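Local atomic coordinates of glycosyl hydrolase, family 38 (Enterococcus faecalis, PDB entry 5KBP), a protein that probably hydrolyses alpha-mannosidic linkages in carbohydrates, as a bacterial member of glycoside hydrolase family 38. Residues 500-506 with 816-822. Sequence-based numbering, arbitrary orientation.
Sequences APFSWDS and APNHVYL
The indole of Trp-504 is engaged on one face and along one edge by 816-822. Over the face sits His-819 CB, 3.4 Å above the ring plane and displaced toward the rim; the imidazole, farther out, is inclined 35° to the six-membered ring, with ND1 near CH2 of the indole. At the edge, Trp-504 NE1 donates to Ala-816 O (2.9 Å), the acceptor lying only 6° out of the ring plane, and Pro-817 O also lies at this edge, 3.3 Å from Trp-504 CD1. A chi1 of 65°, with CG between the backbone N and carbonyl carbon, lays the indole across the partner strand.

Trp-504 and His-819 form an antiparallel hydrogen-bonded pair, as two reciprocal backbone bonds attest, and Ser-503 and Val-820 the adjoining non-hydrogen-bonded one. Pro-817 O accepts the Ser-506 hydroxyl on a lone pair (2.6 Å from OG). Asn-818 OD1 takes Ser-506 N from above its carbonyl plane, in a longer bond of 3.3 Å; Asp-505 OD1 is 2.9 Å from that same OD1, a contact of two acceptors that is probably unfavourable. At the other end, Phe-502 O receives Tyr-821 N (2.8 Å) and, weakly, Leu-822 N, while the Phe-502 and Leu-822 side chains run side by side.

Short strand 819-820, over 300 residues later in the chain, thus extends the antiparallel sheet of 404-410 and 503-511 in the family 38 C-terminal region; Phe-502 and Ser-503 form a G1 beta bulge opposite Asn-410. Phe-502 and Tyr-821 pack on Met-327 of helix 304-332, Tyr-821 OH bonds Glu-330, and Phe-502 and Leu-822 meet Val-834 of strand 829-836.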
loop_
_atom_site.group_PDB
_atom_site.type_symbol
_atom_site.label_atom_id
_atom_site.label_comp_id
_atom_site.label_asym_id
_atom_site.label_seq_id
_atom_site.Cartn_x
_atom_site.Cartn_y
_atom_site.Cartn_z
ATOM N N ALA A 500 23.895 -9.159 30.006
ATOM C CA ALA A 500 24.653 -10.070 29.165
ATOM C C ALA A 500 24.016 -10.184 27.780
ATOM O O ALA A 500 22.796 -10.064 27.636
ATOM C CB ALA A 500 24.738 -11.450 29.814
ATOM N N PRO A 501 24.822 -10.403 26.741
ATOM C CA PRO A 501 24.261 -10.578 25.397
ATOM C C PRO A 501 23.381 -11.818 25.310
ATOM O O PRO A 501 23.670 -12.849 25.921
ATOM C CB PRO A 501 25.502 -10.711 24.509
ATOM C CG PRO A 501 26.599 -10.060 25.282
ATOM C CD PRO A 501 26.294 -10.341 26.722
ATOM N N PHE A 502 22.304 -11.699 24.529
ATOM C CA PHE A 502 21.344 -12.770 24.274
ATOM C C PHE A 502 21.006 -13.551 25.537
ATOM O O PHE A 502 21.325 -14.739 25.654
ATOM C CB PHE A 502 21.861 -13.701 23.178
ATOM C CG PHE A 502 21.935 -13.046 21.829
ATOM C CD1 PHE A 502 20.781 -12.642 21.178
ATOM C CD2 PHE A 502 23.152 -12.819 21.222
ATOM C CE1 PHE A 502 20.848 -12.031 19.941
ATOM C CE2 PHE A 502 23.226 -12.212 19.985
ATOM C CZ PHE A 502 22.073 -11.814 19.344
ATOM N N SER A 503 20.361 -12.878 26.486
ATOM C CA SER A 503 19.960 -13.467 27.751
ATOM C C SER A 503 18.612 -12.877 28.143
ATOM O O SER A 503 18.069 -12.010 27.451
ATOM C CB SER A 503 21.015 -13.216 28.835
ATOM O OG SER A 503 21.230 -11.828 29.016
ATOM N N TRP A 504 18.065 -13.349 29.260
ATOM C CA TRP A 504 16.852 -12.759 29.806
ATOM C C TRP A 504 16.903 -12.784 31.325
ATOM O O TRP A 504 17.437 -13.722 31.924
ATOM C CB TRP A 504 15.582 -13.467 29.301
ATOM C CG TRP A 504 15.418 -14.898 29.729
ATOM C CD1 TRP A 504 15.048 -15.348 30.965
ATOM C CD2 TRP A 504 15.577 -16.063 28.910
ATOM N NE1 TRP A 504 14.988 -16.721 30.970
ATOM C CE2 TRP A 504 15.307 -17.184 29.720
ATOM C CE3 TRP A 504 15.932 -16.267 27.573
ATOM C CZ2 TRP A 504 15.379 -18.489 29.237
ATOM C CZ3 TRP A 504 16.003 -17.564 27.096
ATOM C CH2 TRP A 504 15.728 -18.658 27.926
ATOM N N ASP A 505 16.352 -11.741 31.937
ATOM C CA ASP A 505 16.255 -11.625 33.383
ATOM C C ASP A 505 14.798 -11.429 33.774
ATOM O O ASP A 505 14.076 -10.648 33.145
ATOM C CB ASP A 505 17.105 -10.460 33.907
ATOM C CG ASP A 505 18.594 -10.736 33.817
ATOM O OD1 ASP A 505 19.022 -11.843 34.208
ATOM O OD2 ASP A 505 19.337 -9.847 33.351
ATOM N N SER A 506 14.369 -12.143 34.809
ATOM C CA SER A 506 12.993 -12.091 35.276
ATOM C C SER A 506 12.897 -11.254 36.545
ATOM O O SER A 506 13.759 -11.336 37.424
ATOM C CB SER A 506 12.451 -13.498 35.536
ATOM O OG SER A 506 12.463 -14.272 34.349
ATOM N N ALA A 816 14.782 -21.384 32.945
ATOM C CA ALA A 816 15.227 -20.736 34.165
ATOM C C ALA A 816 14.765 -19.279 34.193
ATOM O O ALA A 816 14.601 -18.653 33.144
ATOM C CB ALA A 816 16.747 -20.803 34.282
ATOM N N PRO A 817 14.537 -18.722 35.386
ATOM C CA PRO A 817 14.162 -17.297 35.457
ATOM C C PRO A 817 15.216 -16.375 34.868
ATOM O O PRO A 817 14.872 -15.354 34.260
ATOM C CB PRO A 817 13.972 -17.064 36.963
ATOM C CG PRO A 817 13.685 -18.416 37.526
ATOM C CD PRO A 817 14.502 -19.370 36.708
ATOM N N ASN A 818 16.494 -16.707 35.037
ATOM C CA ASN A 818 17.593 -15.980 34.416
ATOM C C ASN A 818 18.436 -16.975 33.634
ATOM O O ASN A 818 18.777 -18.043 34.152
ATOM C CB ASN A 818 18.449 -15.254 35.460
ATOM C CG ASN A 818 17.627 -14.364 36.370
ATOM O OD1 ASN A 818 17.203 -13.278 35.977
ATOM N ND2 ASN A 818 17.399 -14.820 37.596
ATOM N N HIS A 819 18.768 -16.631 32.392
ATOM C CA HIS A 819 19.454 -17.579 31.527
ATOM C C HIS A 819 20.182 -16.832 30.421
ATOM O O HIS A 819 19.644 -15.881 29.849
ATOM C CB HIS A 819 18.466 -18.584 30.926
ATOM C CG HIS A 819 19.106 -19.609 30.043
ATOM N ND1 HIS A 819 19.100 -19.515 28.669
ATOM C CD2 HIS A 819 19.767 -20.752 30.340
ATOM C CE1 HIS A 819 19.733 -20.556 28.156
ATOM N NE2 HIS A 819 20.147 -21.322 29.149
ATOM N N VAL A 820 21.401 -17.274 30.125
ATOM C CA VAL A 820 22.198 -16.741 29.025
ATOM C C VAL A 820 22.128 -17.733 27.873
ATOM O O VAL A 820 22.587 -18.874 27.996
ATOM C CB VAL A 820 23.653 -16.490 29.452
ATOM C CG1 VAL A 820 24.497 -16.105 28.249
ATOM C CG2 VAL A 820 23.711 -15.411 30.520
ATOM N N TYR A 821 21.558 -17.296 26.749
ATOM C CA TYR A 821 21.371 -18.204 25.622
ATOM C C TYR A 821 22.654 -18.385 24.817
ATOM O O TYR A 821 22.930 -19.486 24.328
ATOM C CB TYR A 821 20.238 -17.703 24.723
ATOM C CG TYR A 821 19.820 -18.691 23.656
ATOM C CD1 TYR A 821 19.188 -19.880 23.994
ATOM C CD2 TYR A 821 20.049 -18.430 22.312
ATOM C CE1 TYR A 821 18.802 -20.788 23.024
ATOM C CE2 TYR A 821 19.666 -19.331 21.333
ATOM C CZ TYR A 821 19.044 -20.508 21.694
ATOM O OH TYR A 821 18.662 -21.406 20.726
ATOM N N LEU A 822 23.449 -17.329 24.675
ATOM C CA LEU A 822 24.678 -17.387 23.892
ATOM C C LEU A 822 25.788 -16.641 24.614
ATOM O O LEU A 822 25.571 -15.528 25.100
ATOM C CB LEU A 822 24.467 -16.785 22.493
ATOM C CG LEU A 822 23.763 -17.660 21.458
ATOM C CD1 LEU A 822 23.435 -16.861 20.208
ATOM C CD2 LEU A 822 24.634 -18.850 21.105
#